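Lectin 2 (Agrocybe aegerita, PDB 4TQM) probably recognises glycans ending in N-acetylglucosamine linked to galactose, bound on the loops of a beta-propeller. Local coordinates at residues K98-N103 / G146-G151; V113-R118 / F134-V139; K337-V342 / W389-T394; E358-V363 / L378-S383. The protein carries 1 engineered substitution. All coordinates share one frame; numbering follows the deposited sequence.

Interaction 1: K98-N103 / G146-G151; sequences KMVIAN and GGLNFG. With NAG (2-acetamido-2-deoxy-beta-D-glucopyranose), chain C.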
# COMPACT_ATOMS: atom_id res chain seq x y z
N LYS A 98 -10.08 -12.20 17.89
CA LYS A 98 -9.24 -12.54 19.03
C LYS A 98 -8.09 -11.55 19.14
O LYS A 98 -7.53 -11.13 18.12
CB LYS A 98 -8.69 -13.96 18.88
CG LYS A 98 -9.64 -15.06 19.34
CD LYS A 98 -9.35 -16.39 18.67
CE LYS A 98 -7.86 -16.69 18.59
NZ LYS A 98 -7.21 -16.80 19.92
N MET A 99 -7.74 -11.15 20.36
CA MET A 99 -6.54 -10.34 20.55
C MET A 99 -5.32 -11.24 20.60
O MET A 99 -5.17 -12.04 21.52
CB MET A 99 -6.59 -9.51 21.83
CG MET A 99 -5.25 -8.83 22.10
SD MET A 99 -5.17 -7.91 23.64
CE MET A 99 -6.43 -6.70 23.33
N VAL A 100 -4.46 -11.11 19.60
CA VAL A 100 -3.35 -12.04 19.44
C VAL A 100 -2.08 -11.57 20.14
O VAL A 100 -1.18 -12.37 20.41
CB VAL A 100 -3.07 -12.31 17.95
CG1 VAL A 100 -4.28 -12.99 17.32
CG2 VAL A 100 -2.75 -11.02 17.21
N ILE A 101 -2.01 -10.28 20.45
CA ILE A 101 -0.86 -9.73 21.16
C ILE A 101 -1.20 -8.40 21.83
O ILE A 101 -1.86 -7.54 21.23
CB ILE A 101 0.37 -9.58 20.22
CG1 ILE A 101 1.60 -9.09 20.99
CG2 ILE A 101 0.06 -8.65 19.05
CD1 ILE A 101 2.82 -8.90 20.12
N ALA A 102 -0.76 -8.24 23.07
CA ALA A 102 -0.96 -7.00 23.81
C ALA A 102 0.18 -6.01 23.56
O ALA A 102 0.88 -5.59 24.49
CB ALA A 102 -1.09 -7.28 25.30
N ASN A 103 0.36 -5.63 22.29
CA ASN A 103 1.34 -4.61 21.92
C ASN A 103 0.95 -3.98 20.59
O ASN A 103 -0.09 -4.33 20.02
CB ASN A 103 2.75 -5.22 21.86
CG ASN A 103 3.84 -4.20 22.17
OD1 ASN A 103 3.78 -3.05 21.74
ND2 ASN A 103 4.84 -4.63 22.94
N GLY A 146 2.37 -19.17 14.24
CA GLY A 146 1.24 -20.00 13.84
C GLY A 146 0.18 -20.12 14.92
O GLY A 146 0.46 -19.89 16.10
N GLY A 147 -1.03 -20.47 14.51
CA GLY A 147 -2.14 -20.64 15.44
C GLY A 147 -2.47 -19.35 16.18
O GLY A 147 -2.96 -19.38 17.31
N LEU A 148 -2.20 -18.23 15.52
CA LEU A 148 -2.39 -16.90 16.09
C LEU A 148 -1.57 -16.66 17.36
O LEU A 148 -1.91 -15.80 18.17
CB LEU A 148 -3.88 -16.61 16.34
CG LEU A 148 -4.74 -16.46 15.08
CD1 LEU A 148 -6.14 -16.01 15.45
CD2 LEU A 148 -4.10 -15.48 14.11
N ASN A 149 -0.50 -17.43 17.53
CA ASN A 149 0.42 -17.20 18.63
C ASN A 149 1.57 -16.32 18.17
O ASN A 149 2.43 -16.75 17.39
CB ASN A 149 0.96 -18.52 19.17
CG ASN A 149 -0.15 -19.42 19.71
OD1 ASN A 149 -0.65 -20.30 19.01
ND2 ASN A 149 -0.53 -19.20 20.96
N PHE A 150 1.59 -15.07 18.63
CA PHE A 150 2.63 -14.13 18.25
C PHE A 150 3.65 -13.95 19.36
O PHE A 150 3.28 -13.76 20.53
CB PHE A 150 2.02 -12.78 17.86
CG PHE A 150 1.30 -12.80 16.54
CD1 PHE A 150 1.90 -12.28 15.40
CD2 PHE A 150 0.03 -13.34 16.44
CE1 PHE A 150 1.24 -12.30 14.19
CE2 PHE A 150 -0.64 -13.36 15.23
CZ PHE A 150 -0.04 -12.83 14.10
N GLY A 151 4.93 -14.02 19.01
CA GLY A 151 5.99 -13.76 19.95
C GLY A 151 5.96 -12.32 20.42
O GLY A 151 5.28 -11.49 19.81
C1 NAG C . 7.97 0.86 23.50
C2 NAG C . 7.31 0.29 22.25
C3 NAG C . 6.60 -1.01 22.61
C4 NAG C . 7.60 -1.97 23.23
C5 NAG C . 8.29 -1.32 24.42
C6 NAG C . 9.38 -2.25 24.97
C7 NAG C . 6.71 2.03 20.64
C8 NAG C . 5.64 2.94 20.12
N2 NAG C . 6.39 1.27 21.68
O3 NAG C . 6.02 -1.59 21.46
O4 NAG C . 6.96 -3.16 23.64
O5 NAG C . 8.87 -0.08 24.06
O6 NAG C . 10.05 -1.62 26.04
O7 NAG C . 7.83 2.02 20.11
O HOH W 1 0.16 -14.47 21.06

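Interaction 2: V113-R118 / F134-V139; sequences VEKHLR and FGEKGV. With GAL (beta-D-galactopyranose), chain B; NAG (2-acetamido-2-deoxy-beta-D-glucopyranose), chain C; NAG (2-acetamido-2-deoxy-beta-D-glucopyranose), chain D.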
# COMPACT_ATOMS: atom_id res chain seq x y z
N VAL A 113 -0.41 6.97 15.44
CA VAL A 113 -0.54 7.14 14.00
C VAL A 113 0.29 8.33 13.50
O VAL A 113 0.79 8.34 12.38
CB VAL A 113 -2.02 7.28 13.58
CG1 VAL A 113 -2.15 7.62 12.10
CG2 VAL A 113 -2.79 6.00 13.90
N GLU A 114 0.47 9.32 14.37
CA GLU A 114 1.21 10.54 14.03
C GLU A 114 2.73 10.34 14.03
O GLU A 114 3.47 11.14 13.46
CB GLU A 114 0.86 11.67 15.01
CG GLU A 114 -0.63 11.96 15.15
CD GLU A 114 -1.33 11.01 16.12
OE1 GLU A 114 -0.65 10.16 16.73
OE2 GLU A 114 -2.57 11.11 16.26
N LYS A 115 3.20 9.27 14.66
CA LYS A 115 4.63 9.09 14.90
C LYS A 115 5.19 7.78 14.37
O LYS A 115 6.38 7.69 14.04
CB LYS A 115 4.92 9.18 16.40
CG LYS A 115 4.52 10.49 17.05
CD LYS A 115 4.73 10.45 18.56
CE LYS A 115 6.18 10.21 18.93
NZ LYS A 115 6.39 10.16 20.40
N HIS A 116 4.34 6.76 14.29
CA HIS A 116 4.81 5.40 14.05
C HIS A 116 4.14 4.74 12.86
O HIS A 116 3.08 5.18 12.41
CB HIS A 116 4.58 4.56 15.31
CG HIS A 116 5.09 5.21 16.56
ND1 HIS A 116 4.30 5.41 17.68
CD2 HIS A 116 6.31 5.69 16.88
CE1 HIS A 116 5.01 5.99 18.62
NE2 HIS A 116 6.24 6.18 18.17
N LEU A 117 4.77 3.68 12.35
CA LEU A 117 4.18 2.91 11.26
C LEU A 117 3.96 1.47 11.71
O LEU A 117 4.70 0.97 12.55
CB LEU A 117 5.08 2.95 10.02
CG LEU A 117 5.28 4.32 9.39
CD1 LEU A 117 6.44 4.31 8.40
CD2 LEU A 117 4.00 4.78 8.71
N ARG A 118 2.94 0.82 11.18
CA ARG A 118 2.67 -0.58 11.52
C ARG A 118 2.24 -1.39 10.29
O ARG A 118 1.24 -1.08 9.64
CB ARG A 118 1.64 -0.68 12.64
CG ARG A 118 2.22 -0.47 14.04
CD ARG A 118 1.14 -0.11 15.06
NE ARG A 118 0.55 1.20 14.77
CZ ARG A 118 -0.41 1.77 15.49
NH1 ARG A 118 -0.92 1.15 16.54
NH2 ARG A 118 -0.88 2.96 15.14
N PHE A 134 7.48 0.33 12.83
CA PHE A 134 8.47 1.38 13.04
C PHE A 134 7.99 2.23 14.21
O PHE A 134 7.12 3.10 14.04
CB PHE A 134 8.66 2.23 11.79
CG PHE A 134 9.21 1.46 10.61
CD1 PHE A 134 10.56 1.46 10.34
CD2 PHE A 134 8.36 0.75 9.78
CE1 PHE A 134 11.07 0.75 9.26
CE2 PHE A 134 8.86 0.04 8.70
CZ PHE A 134 10.21 0.04 8.44
N GLY A 135 8.54 1.96 15.38
CA GLY A 135 8.13 2.62 16.60
C GLY A 135 9.10 3.70 17.05
O GLY A 135 9.76 4.34 16.22
N GLU A 136 9.19 3.89 18.36
CA GLU A 136 9.95 4.99 18.93
C GLU A 136 11.46 4.78 18.86
O GLU A 136 12.21 5.67 18.46
CB GLU A 136 9.53 5.21 20.38
CG GLU A 136 10.00 6.52 20.97
CD GLU A 136 9.20 7.70 20.47
OE1 GLU A 136 8.19 7.48 19.76
OE2 GLU A 136 9.56 8.84 20.80
N LYS A 137 11.90 3.59 19.26
CA LYS A 137 13.33 3.31 19.39
C LYS A 137 13.89 2.53 18.21
O LYS A 137 15.07 2.14 18.22
CB LYS A 137 13.60 2.56 20.69
CG LYS A 137 13.16 3.30 21.94
CD LYS A 137 13.77 4.69 22.01
CE LYS A 137 13.51 5.32 23.36
NZ LYS A 137 12.07 5.24 23.73
N GLY A 138 13.07 2.30 17.20
CA GLY A 138 13.51 1.57 16.03
C GLY A 138 12.46 0.60 15.51
O GLY A 138 11.26 0.82 15.67
N VAL A 139 12.92 -0.48 14.89
CA VAL A 139 12.04 -1.47 14.29
C VAL A 139 11.73 -2.60 15.26
O VAL A 139 12.63 -3.27 15.77
CB VAL A 139 12.66 -2.05 13.00
CG1 VAL A 139 11.69 -3.02 12.34
CG2 VAL A 139 13.03 -0.93 12.04
C1 GAL B . 8.84 5.60 24.87
C2 GAL B . 8.51 4.53 23.83
C3 GAL B . 8.59 3.12 24.41
C4 GAL B . 9.86 2.93 25.23
C5 GAL B . 10.02 4.08 26.21
C6 GAL B . 11.28 3.92 27.05
O2 GAL B . 7.20 4.74 23.35
O3 GAL B . 8.55 2.18 23.36
O4 GAL B . 10.99 2.86 24.38
O5 GAL B . 10.07 5.30 25.49
O6 GAL B . 11.22 4.78 28.16
C1 NAG C . 7.97 0.86 23.50
C2 NAG C . 7.31 0.29 22.25
C3 NAG C . 6.60 -1.01 22.61
C4 NAG C . 7.60 -1.97 23.23
C5 NAG C . 8.29 -1.32 24.42
C6 NAG C . 9.38 -2.25 24.97
C7 NAG C . 6.71 2.03 20.64
C8 NAG C . 5.64 2.94 20.12
N2 NAG C . 6.39 1.27 21.68
O3 NAG C . 6.02 -1.59 21.46
O4 NAG C . 6.96 -3.16 23.64
O5 NAG C . 8.87 -0.08 24.06
O6 NAG C . 10.05 -1.62 26.04
O7 NAG C . 7.83 2.02 20.11
C1 NAG D . 9.17 11.11 25.32
C2 NAG D . 7.83 10.70 24.71
C3 NAG D . 7.58 9.20 24.91
C4 NAG D . 8.78 8.40 24.39
C5 NAG D . 10.07 8.96 24.98
C6 NAG D . 11.31 8.27 24.43
C7 NAG D . 6.50 12.73 24.90
C8 NAG D . 5.22 12.95 24.15
N2 NAG D . 6.75 11.48 25.30
O1 NAG D . 9.41 12.49 25.12
O3 NAG D . 6.42 8.79 24.23
O4 NAG D . 8.67 7.03 24.72
O5 NAG D . 10.19 10.35 24.72
O6 NAG D . 11.70 7.22 25.29
O7 NAG D . 7.24 13.69 25.12
O HOH W 2 8.69 5.81 14.01

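Interaction 3: K337-V342 / W389-T394; sequences KHRRFV and WAPETT. With NAG (2-acetamido-2-deoxy-beta-D-glucopyranose), chain G.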
# COMPACT_ATOMS: atom_id res chain seq x y z
N LYS A 337 -12.53 12.80 -0.33
CA LYS A 337 -13.80 12.10 -0.20
C LYS A 337 -13.84 10.74 -0.90
O LYS A 337 -14.54 9.83 -0.46
CB LYS A 337 -14.94 12.99 -0.72
CG LYS A 337 -15.07 14.31 0.01
CD LYS A 337 -16.08 15.23 -0.67
CE LYS A 337 -17.43 14.55 -0.81
NZ LYS A 337 -18.43 15.42 -1.48
N HIS A 338 -13.09 10.61 -1.99
CA HIS A 338 -13.16 9.41 -2.81
C HIS A 338 -11.86 8.60 -2.79
O HIS A 338 -10.79 9.15 -2.52
CB HIS A 338 -13.51 9.79 -4.25
CG HIS A 338 -14.61 10.79 -4.36
ND1 HIS A 338 -14.40 12.09 -4.77
CD2 HIS A 338 -15.93 10.70 -4.09
CE1 HIS A 338 -15.54 12.75 -4.77
NE2 HIS A 338 -16.49 11.93 -4.36
N ARG A 339 -11.96 7.30 -3.08
CA ARG A 339 -10.76 6.47 -3.16
C ARG A 339 -10.56 5.95 -4.57
O ARG A 339 -11.52 5.77 -5.31
CB ARG A 339 -10.83 5.28 -2.19
CG ARG A 339 -10.82 5.64 -0.72
CD ARG A 339 -12.24 5.81 -0.20
NE ARG A 339 -12.33 5.52 1.22
CZ ARG A 339 -13.47 5.43 1.89
NH1 ARG A 339 -14.63 5.63 1.26
NH2 ARG A 339 -13.47 5.16 3.18
N ARG A 340 -9.31 5.71 -4.96
CA ARG A 340 -9.04 5.16 -6.29
C ARG A 340 -7.90 4.15 -6.22
O ARG A 340 -6.88 4.39 -5.57
CB ARG A 340 -8.72 6.28 -7.29
CG ARG A 340 -9.96 6.99 -7.83
CD ARG A 340 -9.61 8.35 -8.44
NE ARG A 340 -9.21 9.30 -7.41
CZ ARG A 340 -8.96 10.59 -7.64
NH1 ARG A 340 -9.07 11.08 -8.87
NH2 ARG A 340 -8.60 11.38 -6.64
N PHE A 341 -8.09 3.02 -6.88
CA PHE A 341 -7.08 1.97 -6.90
C PHE A 341 -6.85 1.43 -8.31
O PHE A 341 -7.74 1.47 -9.16
CB PHE A 341 -7.45 0.83 -5.94
CG PHE A 341 -7.52 1.25 -4.50
CD1 PHE A 341 -6.37 1.42 -3.75
CD2 PHE A 341 -8.75 1.46 -3.88
CE1 PHE A 341 -6.43 1.79 -2.42
CE2 PHE A 341 -8.82 1.83 -2.55
CZ PHE A 341 -7.66 2.00 -1.82
N VAL A 342 -5.63 0.95 -8.53
CA VAL A 342 -5.23 0.37 -9.80
C VAL A 342 -4.73 -1.04 -9.50
O VAL A 342 -3.57 -1.23 -9.14
CB VAL A 342 -4.09 1.18 -10.45
CG1 VAL A 342 -3.87 0.72 -11.88
CG2 VAL A 342 -4.41 2.67 -10.41
N TRP A 389 -19.37 6.60 3.95
CA TRP A 389 -18.04 6.07 3.76
C TRP A 389 -17.00 7.18 3.67
O TRP A 389 -16.17 7.21 2.77
CB TRP A 389 -17.99 5.19 2.51
CG TRP A 389 -18.69 3.88 2.69
CD1 TRP A 389 -20.00 3.61 2.41
CD2 TRP A 389 -18.13 2.68 3.21
NE1 TRP A 389 -20.28 2.30 2.71
CE2 TRP A 389 -19.15 1.70 3.21
CE3 TRP A 389 -16.86 2.32 3.68
CZ2 TRP A 389 -18.94 0.40 3.66
CZ3 TRP A 389 -16.65 1.03 4.12
CH2 TRP A 389 -17.69 0.09 4.11
N ALA A 390 -17.06 8.11 4.62
CA ALA A 390 -16.07 9.17 4.70
C ALA A 390 -14.74 8.59 5.16
O ALA A 390 -14.69 7.80 6.10
CB ALA A 390 -16.53 10.26 5.65
N PRO A 391 -13.64 8.98 4.49
CA PRO A 391 -12.30 8.49 4.83
C PRO A 391 -11.91 8.82 6.26
O PRO A 391 -11.11 8.10 6.86
CB PRO A 391 -11.40 9.23 3.85
CG PRO A 391 -12.28 9.56 2.70
CD PRO A 391 -13.63 9.85 3.30
N GLU A 392 -12.48 9.90 6.80
CA GLU A 392 -12.20 10.31 8.18
C GLU A 392 -12.66 9.28 9.19
O GLU A 392 -12.10 9.18 10.29
CB GLU A 392 -12.86 11.66 8.48
CG GLU A 392 -12.38 12.82 7.62
CD GLU A 392 -13.26 13.06 6.40
OE1 GLU A 392 -13.68 12.08 5.76
OE2 GLU A 392 -13.52 14.24 6.09
N THR A 393 -13.69 8.51 8.83
CA THR A 393 -14.31 7.56 9.75
C THR A 393 -14.28 6.13 9.22
O THR A 393 -14.51 5.18 9.98
CB THR A 393 -15.78 7.93 10.02
OG1 THR A 393 -16.52 7.87 8.79
CG2 THR A 393 -15.88 9.34 10.60
N THR A 394 -14.02 5.97 7.93
CA THR A 394 -14.02 4.65 7.31
C THR A 394 -12.74 4.40 6.53
O THR A 394 -12.05 5.34 6.13
CB THR A 394 -15.22 4.46 6.36
OG1 THR A 394 -15.13 5.39 5.27
CG2 THR A 394 -16.54 4.68 7.10
C1 NAG G . -19.82 11.16 -10.97
C2 NAG G . -18.55 10.33 -10.88
C3 NAG G . -17.99 10.10 -12.28
C4 NAG G . -19.07 9.49 -13.17
C5 NAG G . -20.36 10.30 -13.09
C6 NAG G . -21.48 9.61 -13.88
C7 NAG G . -17.46 10.55 -8.74
C8 NAG G . -16.52 11.34 -7.87
N2 NAG G . -17.58 10.96 -10.00
O3 NAG G . -16.88 9.23 -12.22
O4 NAG G . -18.62 9.47 -14.50
O5 NAG G . -20.77 10.48 -11.75
O6 NAG G . -21.66 8.29 -13.41
O7 NAG G . -18.07 9.58 -8.29

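Interaction 4: E358-V363 / L378-S383; sequences EKETLV and LTNDFS. With GAL (beta-D-galactopyranose), chain E; NAG (2-acetamido-2-deoxy-beta-D-glucopyranose), chain G.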
# COMPACT_ATOMS: atom_id res chain seq x y z
N GLU A 358 -18.62 9.21 -5.33
CA GLU A 358 -19.59 9.95 -4.53
C GLU A 358 -20.83 9.13 -4.17
O GLU A 358 -21.23 9.08 -3.00
CB GLU A 358 -19.98 11.26 -5.23
CG GLU A 358 -20.86 12.19 -4.40
CD GLU A 358 -20.11 12.90 -3.29
OE1 GLU A 358 -18.88 12.71 -3.17
OE2 GLU A 358 -20.75 13.65 -2.52
N LYS A 359 -21.44 8.50 -5.17
CA LYS A 359 -22.67 7.74 -4.94
C LYS A 359 -22.61 6.31 -5.47
O LYS A 359 -23.53 5.52 -5.24
CB LYS A 359 -23.87 8.47 -5.56
CG LYS A 359 -24.01 8.26 -7.05
CD LYS A 359 -25.33 8.81 -7.58
CE LYS A 359 -25.53 8.44 -9.05
NZ LYS A 359 -24.38 8.88 -9.89
N GLU A 360 -21.53 5.97 -6.17
CA GLU A 360 -21.34 4.60 -6.63
C GLU A 360 -19.87 4.22 -6.84
O GLU A 360 -19.03 5.07 -7.16
CB GLU A 360 -22.15 4.32 -7.90
CG GLU A 360 -21.84 5.24 -9.07
CD GLU A 360 -22.91 5.19 -10.15
OE1 GLU A 360 -22.61 5.50 -11.32
OE2 GLU A 360 -24.07 4.86 -9.81
N THR A 361 -19.58 2.94 -6.63
CA THR A 361 -18.25 2.39 -6.91
C THR A 361 -18.16 2.04 -8.39
O THR A 361 -18.87 1.16 -8.87
CB THR A 361 -17.97 1.14 -6.06
OG1 THR A 361 -18.03 1.48 -4.67
CG2 THR A 361 -16.60 0.57 -6.39
N LEU A 362 -17.29 2.75 -9.09
CA LEU A 362 -17.18 2.64 -10.54
C LEU A 362 -15.91 1.90 -10.95
O LEU A 362 -14.93 1.87 -10.21
CB LEU A 362 -17.20 4.03 -11.17
CG LEU A 362 -18.49 4.82 -10.95
CD1 LEU A 362 -18.25 6.31 -11.15
CD2 LEU A 362 -19.57 4.33 -11.89
N VAL A 363 -15.93 1.31 -12.14
CA VAL A 363 -14.83 0.47 -12.59
C VAL A 363 -14.50 0.72 -14.06
O VAL A 363 -15.35 1.14 -14.84
CB VAL A 363 -15.16 -1.03 -12.38
CG1 VAL A 363 -16.08 -1.53 -13.48
CG2 VAL A 363 -13.90 -1.85 -12.33
N LEU A 378 -20.29 -0.78 -10.37
CA LEU A 378 -20.30 -2.08 -9.72
C LEU A 378 -21.38 -2.18 -8.65
O LEU A 378 -22.11 -3.17 -8.57
CB LEU A 378 -18.93 -2.38 -9.10
CG LEU A 378 -18.20 -3.62 -9.61
CD1 LEU A 378 -19.07 -4.86 -9.44
CD2 LEU A 378 -17.81 -3.46 -11.06
N THR A 379 -21.46 -1.15 -7.81
CA THR A 379 -22.40 -1.14 -6.70
C THR A 379 -22.61 0.28 -6.19
O THR A 379 -21.85 1.19 -6.52
CB THR A 379 -21.90 -2.00 -5.53
OG1 THR A 379 -22.85 -1.96 -4.46
CG2 THR A 379 -20.56 -1.48 -5.03
N ASN A 380 -23.65 0.47 -5.39
CA ASN A 380 -23.86 1.75 -4.73
C ASN A 380 -23.10 1.80 -3.41
O ASN A 380 -22.84 2.87 -2.87
CB ASN A 380 -25.35 2.00 -4.49
CG ASN A 380 -26.10 2.28 -5.78
OD1 ASN A 380 -25.55 2.82 -6.73
ND2 ASN A 380 -27.38 1.90 -5.81
N ASP A 381 -22.73 0.62 -2.91
CA ASP A 381 -22.02 0.51 -1.64
C ASP A 381 -20.57 0.99 -1.77
O ASP A 381 -20.03 1.07 -2.88
CB ASP A 381 -22.08 -0.92 -1.11
CG ASP A 381 -23.51 -1.43 -0.95
OD1 ASP A 381 -24.45 -0.60 -1.01
OD2 ASP A 381 -23.70 -2.65 -0.76
N PHE A 382 -19.97 1.31 -0.63
CA PHE A 382 -18.58 1.79 -0.53
C PHE A 382 -18.38 3.23 -1.04
O PHE A 382 -17.27 3.76 -0.99
CB PHE A 382 -17.59 0.83 -1.20
CG PHE A 382 -17.69 -0.59 -0.73
CD1 PHE A 382 -17.23 -0.95 0.53
CD2 PHE A 382 -18.23 -1.57 -1.55
CE1 PHE A 382 -17.32 -2.26 0.96
CE2 PHE A 382 -18.32 -2.88 -1.12
CZ PHE A 382 -17.86 -3.23 0.14
N SER A 383 -19.45 3.85 -1.53
CA SER A 383 -19.38 5.23 -1.99
C SER A 383 -19.57 6.20 -0.82
O SER A 383 -20.14 5.83 0.21
CB SER A 383 -20.44 5.50 -3.05
OG SER A 383 -21.75 5.28 -2.55
C1 GAL E . -21.74 14.26 -7.83
C2 GAL E . -20.70 13.27 -8.32
C3 GAL E . -21.25 12.41 -9.45
C4 GAL E . -22.65 11.88 -9.15
C5 GAL E . -23.55 12.95 -8.53
C6 GAL E . -24.87 12.35 -8.06
O2 GAL E . -19.57 13.96 -8.78
O3 GAL E . -20.39 11.32 -9.64
O4 GAL E . -22.56 10.77 -8.29
O5 GAL E . -22.89 13.55 -7.44
O6 GAL E . -25.55 11.77 -9.15
C1 NAG G . -19.82 11.16 -10.97
C2 NAG G . -18.55 10.33 -10.88
C3 NAG G . -17.99 10.10 -12.28
C4 NAG G . -19.07 9.49 -13.17
C5 NAG G . -20.36 10.30 -13.09
C6 NAG G . -21.48 9.61 -13.88
C7 NAG G . -17.46 10.55 -8.74
C8 NAG G . -16.52 11.34 -7.87
N2 NAG G . -17.58 10.96 -10.00
O3 NAG G . -16.88 9.23 -12.22
O4 NAG G . -18.62 9.47 -14.50
O5 NAG G . -20.77 10.48 -11.75
O6 NAG G . -21.66 8.29 -13.41
O7 NAG G . -18.07 9.58 -8.29

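Interaction 1: K98-N103 / G146-G151
V100 packs against L148 and F150, and its short branched side chain carries the heart of this contact. At its root, CB lies 3.6 Å from F150 CD2, meeting the ring obliquely, and the L148 carbonyl oxygen is close by. One branch, CG1, stands anti to the carbonyl carbon (chi1 -63°), which sends it to L148, 3.8 Å from its CB. The other, CG2, touches the same ring, 3.7 Å from F150 CE2. A beta-branched valine suits this place because its two methyls serve two different neighbours. On either side of it in sequence the seam continues: the aliphatic part of K98 lies over the leucine, CE 3.6 Å from L148 CD1, and I101 CD1 comes up to G151 O. No direct hydrogen bond joins the segments; instead a water donates to V100 O (2.6 Å) and accepts from F150 N (2.9 Å). L148 sits at the third position of the type I' turn G146-N149, closed by N149 N to G146 O. The N103 amide grips a sugar with both ends: ND2 donates almost straight to O4 of NAG, and OD1 accepts from its O3 at 2.7 Å. Such packing of an outermost strand against the outer hairpin loop of the next four-stranded sheet is the blade-to-blade interface of a beta-propeller, here leading into a carbohydrate site.

Interaction 2: V113-R118 / F134-V139
H116 and E136 are joined by a nearly linear hydrogen bond, NE2 to OE1 at 2.8 Å with an angle of 172° at the hydrogen. The acceptor lies in the imidazole plane, while the carboxylate is turned almost perpendicular to the ring. Because ND1 accepts from the backbone N of R112, both ring nitrogens are occupied and the rotation of the ring is fixed. It is sandwiched: CB of K115 lies over the centre of one face, and methyl C8 of NAG (chain C) lies over the opposite face, toward its rim. The chain of K115 brings NZ to 3.3 Å from E136 OE1, a salt bridge with weak hydrogen bonds to both oxygens, so OE1 serves both H116 and K115. E136 N donates almost straight to the acetamide oxygen O7 of NAG (chain C) at 2.9 Å. G135, lacking a side chain, lets NAG O7 come within 3.6 Å of its CA. K137 NZ reaches further along the bound glycan, to O4 of GAL at 2.7 Å. Below the site the backbones satisfy each other: L117 N donates to F134 O at 3.0 Å, and F134 N returns a weak bond to L117 O. This antiparallel hydrogen-bonded pair joins strands 117-121 and 130-134 at their loop ends, with L117 CB against the F134 ring and both side chains facing R174 on strand 173-177 of the next sheet.

Interaction 3: K337-V342 / W389-T394
R339 drives its guanidinium into the loop formed by W389-T394, where it meets several oxygen atoms. The firmest of its bonds runs from NH2 to T394 OG1 at 2.7 Å, near the guanidinium plane and with an angle of 144° at the hydrogen. NH1 lies as close to W389 O, 2.7 Å, but its hydrogen points poorly, so the bond is weak; a second weak one goes from NH2 to T394 O at 3.3 Å. P391 lies over one face of the group, with CG 4.3 Å above the plane, and its ring also covers the backbone of K337, with CD 3.9 Å from K337 O. The W389 ring presents its edge to NH2. A bend at chi2 (91°) swings the arginine chain into this position, and a long side chain with several donors suits acceptors spread over W389 and T394.

The loop is held in shape around A390 O, which accepts from four donors. T393 N and T394 N bind it from the backbone, T393 OG1 from a side chain, and T394 OG1 at 2.6 Å from above the carbonyl plane. Thus the hydroxyl that accepts from R339 spends its own proton on A390 O, and its direction is set. Farther out, W389 packs on C396 and meets the ring of F382, while E392 O accepts from T56 OG1. The loop leads straight into strand 395-399, which pairs with strand 20-24 near the start of the chain. This is the place where a beta-propeller closes its ring, and R339 ties the neighbouring blade to that closing strand's entry.

Interaction 4: E358-V363 / L378-S383
T361 is hydrogen-bonded to the 378-383 segment three times. Its backbone N donates to T379 O at 2.9 Å, its carbonyl oxygen accepts from L378 N at 2.8 Å, and its OG1 donates to D381 O at 2.7 Å, in the carbonyl plane. The hydroxyl stands beside its own backbone N (chi1 -61°), while CG2 points the other way; threonine thus serves a strand position and still bonds a loop carbonyl through its hydroxyl. L378 and T379 both lie opposite T361, and T379 N is buried with no partner in the model. Two bonds within the segment shape what follows: D381 N donates to T379 OG1 at 3.0 Å, an ST turn, and S383 OG donates to N380 O at 2.7 Å, bracing the type II turn N380-S383.

Strands 361-364 and 376-379 form the outer hairpin of a four-stranded propeller blade, and this contact lies at the end where they part into loops.

Apolar packing is modest. V363 CG1 meets L378 CD2 at 3.5 Å, and T361 CB lies against the T379 methyl. Separately, the small S383 lets its CB lie close to the backbone of K359 and E360.

Polar contacts with the glycan come from E358 and K359, at the start of the 358-363 segment. E358 N donates to NAG O7 at 3.0 Å, and K359 NZ donates to GAL O4 at 3.1 Å, while the E358 carboxylate turns away to H338 and K337.

How the interactions relate
Interactions 3 and 4 touch directly: H338 and K337 both bind the E358 carboxylate, repeating the arrangement of H116, K115 and E136 inside interaction 2. Both places hold an N-acetylglucosamine whose acetamide oxygen meets a backbone N and whose methyl lies over a histidine, so the propeller carries equivalent sites on different blades. Interaction 2 is the buried one. Interaction 1 is a surface seam, water-bridged and mostly apolar, yet its N103 holds the same sugar as interaction 2, though the two contacts do not touch. Interactions 2 and 4 pair strands within a blade, whereas 1 and 3 join different blades, one by hydrocarbon packing and the other through an arginine.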